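Local coordinates for esterase (Sinorhizobium meliloti 1021, PDB 4TX1) that hydrolyses acetyl esters as a carbohydrate acetylesterase of the SGNH-hydrolase family, at the interface of chains A and B. Sequence-based numbering; all coordinates share one arbitrary frame. Chains: chain A/B, Esterase.

The interface of chains A and B. Residues chain A 57-60, 89; chain B 58, 84, 88-89.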
ATOM      1  N   ALA A  57      23.329   3.572  13.097  1.00 15.47           N
ATOM      2  CA  ALA A  57      22.866   2.195  13.281  1.00 14.71           C
ATOM      3  C   ALA A  57      21.379   2.160  12.940  1.00 16.38           C
ATOM      4  O   ALA A  57      20.596   2.919  13.535  1.00 17.28           O
ATOM      5  CB  ALA A  57      23.072   1.753  14.721  1.00 15.23           C
ATOM      6  N   GLU A  58      21.032   1.286  11.989  1.00 13.93           N
ATOM      7  CA  GLU A  58      19.611   1.103  11.629  1.00 13.68           C
ATOM      8  C   GLU A  58      19.353  -0.396  11.583  1.00 11.90           C
ATOM      9  O   GLU A  58      19.259  -0.998  10.504  1.00 12.22           O
ATOM     10  CB  GLU A  58      19.336   1.767  10.257  1.00 14.80           C
ATOM     11  CG  GLU A  58      19.260   3.267  10.281  1.00 16.34           C
ATOM     12  CD  GLU A  58      17.992   3.892  10.782  1.00 20.90           C
ATOM     13  OE1 GLU A  58      16.918   3.233  10.796  1.00 20.91           O
ATOM     14  OE2 GLU A  58      18.034   5.105  11.040  1.00 25.73           O
ATOM     15  N   GLY A  59      19.276  -1.002  12.735  1.00 12.33           N
ATOM     16  CA  GLY A  59      18.935  -2.392  12.883  1.00 12.49           C
ATOM     17  C   GLY A  59      17.519  -2.556  13.380  1.00 13.05           C
ATOM     18  O   GLY A  59      17.124  -2.067  14.452  1.00 13.53           O
ATOM     19  N   LEU A  60      16.758  -3.282  12.617  1.00 12.61           N
ATOM     20  CA  LEU A  60      15.337  -3.586  12.888  1.00 11.05           C
ATOM     21  C   LEU A  60      15.083  -5.054  13.086  1.00 10.96           C
ATOM     22  O   LEU A  60      15.331  -5.878  12.222  1.00 10.88           O
ATOM     23  CB  LEU A  60      14.431  -3.074  11.711  1.00 10.94           C
ATOM     24  CG  LEU A  60      12.924  -3.369  11.868  1.00 10.28           C
ATOM     25  CD1 LEU A  60      12.364  -2.490  12.995  1.00  9.94           C
ATOM     26  CD2 LEU A  60      12.153  -3.041  10.554  1.00 11.39           C
ATOM     27  N   HIS A  89      19.510   9.918   5.963  1.00 13.10           N
ATOM     28  CA  HIS A  89      20.903   9.960   6.470  1.00 12.84           C
ATOM     29  C   HIS A  89      21.917  10.468   5.448  1.00 15.10           C
ATOM     30  O   HIS A  89      23.123  10.579   5.792  1.00 16.67           O
ATOM     31  CB  HIS A  89      21.278   8.591   7.054  1.00 14.12           C
ATOM     32  CG  HIS A  89      20.496   8.225   8.269  1.00 13.97           C
ATOM     33  ND1 HIS A  89      20.438   9.021   9.394  1.00 14.70           N
ATOM     34  CD2 HIS A  89      19.639   7.181   8.498  1.00 16.07           C
ATOM     35  CE1 HIS A  89      19.609   8.467  10.276  1.00 16.92           C
ATOM     36  NE2 HIS A  89      19.105   7.351   9.748  1.00 16.19           N
TER
ATOM     37  N   GLU B  58      16.549  11.523  13.342  1.00 15.05           N
ATOM     38  CA  GLU B  58      15.713  10.927  12.247  1.00 13.87           C
ATOM     39  C   GLU B  58      14.951  12.061  11.603  1.00 13.74           C
ATOM     40  O   GLU B  58      13.742  12.249  11.774  1.00 13.71           O
ATOM     41  CB  GLU B  58      14.804   9.855  12.805  1.00 14.54           C
ATOM     42  CG  GLU B  58      15.500   8.538  13.141  1.00 16.18           C
ATOM     43  CD  GLU B  58      15.848   7.666  12.009  1.00 20.79           C
ATOM     44  OE1 GLU B  58      15.354   7.796  10.862  1.00 19.30           O
ATOM     45  OE2 GLU B  58      16.617   6.727  12.282  1.00 23.89           O
ATOM     46  N   THR B  84       8.164   1.996  12.393  1.00  9.87           N
ATOM     47  CA  THR B  84       9.399   1.342  11.974  1.00  9.25           C
ATOM     48  C   THR B  84      10.596   1.995  12.719  1.00  9.86           C
ATOM     49  O   THR B  84      11.539   1.323  13.147  1.00 10.96           O
ATOM     50  CB  THR B  84       9.495   1.347  10.477  1.00 10.96           C
ATOM     51  OG1 THR B  84       8.383   0.587   9.932  1.00 11.27           O
ATOM     52  CG2 THR B  84      10.805   0.639  10.044  1.00 11.61           C
ATOM     53  N   THR B  88      13.075   0.348  15.548  1.00 12.29           N
ATOM     54  CA  THR B  88      14.524   0.323  15.231  1.00 10.94           C
ATOM     55  C   THR B  88      15.339   0.859  16.394  1.00 12.06           C
ATOM     56  O   THR B  88      16.476   0.343  16.688  1.00 11.70           O
ATOM     57  CB  THR B  88      14.830   1.217  14.026  1.00 10.85           C
ATOM     58  OG1 THR B  88      14.219   0.678  12.881  1.00 10.56           O
ATOM     59  CG2 THR B  88      16.386   1.294  13.717  1.00 11.34           C
ATOM     60  N   HIS B  89      14.806   1.857  17.089  1.00 12.20           N
ATOM     61  CA  HIS B  89      15.575   2.553  18.123  1.00 12.58           C
ATOM     62  C   HIS B  89      15.190   2.293  19.564  1.00 14.66           C
ATOM     63  O   HIS B  89      15.849   2.764  20.514  1.00 15.58           O
ATOM     64  CB  HIS B  89      15.593   4.060  17.770  1.00 13.87           C
ATOM     65  CG  HIS B  89      16.312   4.363  16.498  1.00 14.68           C
ATOM     66  ND1 HIS B  89      17.607   3.938  16.254  1.00 12.36           N
ATOM     67  CD2 HIS B  89      15.888   4.951  15.368  1.00 14.07           C
ATOM     68  CE1 HIS B  89      17.952   4.338  15.042  1.00 14.68           C
ATOM     69  NE2 HIS B  89      16.923   4.929  14.477  1.00 14.89           N
TER
HETATM   70  O   HOH W   1      19.206   0.122  15.458  1.00 14.81           O
HETATM   71  O   HOH W   2      15.632   0.850  10.422  1.00 18.53           O
HETATM   72  O   HOH W   3      19.574   6.540  13.305  1.00 39.13           O
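A:Glu58 and B:Glu58 meet tip to tip where two copies of this SGNH (GDSL-like) hydrolase pack about a two-fold axis, each offering the end of strand 53-59 and the C-terminal end of helix 78-89; this pairing may or may not be the biological one. The two OE2 atoms lie 2.5 Å apart with the carboxylate planes turned 78° against each other, a separation that suggests a proton shared between the acids, although no hydrogen is seen. A bend at chi2 (-78°) turns the carboxylate of A:Glu58 toward its mate.

Within each chain the same oxygen takes a hydrogen bond from a histidine: A:His89 NE2 gives to A:Glu58 OE2 at 2.8 Å, meeting it on the anti side and out of the carboxylate plane, and B:His89 does likewise to B:Glu58. Each NE2 also lies 3.6 Å from OE2 of the opposite glutamate, so the imidazoles, if charged, would probably offset the crowding of the two acids. An alanine in place of A:Glu58 would probably leave A:His89 NE2 without its acceptor and B:Glu58 without its facing acid, opening a gap at the axis.

Waters bridge the two chains. Water 3 lies 3.1 Å from OE2 of A:Glu58 and equally far from OE2 of B:Glu58. Water 2 joins A:Glu58 OE1 to the hydroxyl OG1 of B:Thr88, which also hydrogen-bonds B:Thr84 O (2.8 Å). Water 1 links A:Gly59 N to B:Thr88 O.

Among apolar groups, B:Thr88 CG2 rests 3.8 Å from A:Glu58 CA, while the side chains of A:Leu60 and B:Thr84 cross at about a right angle, CD2 4.0 Å from CG2.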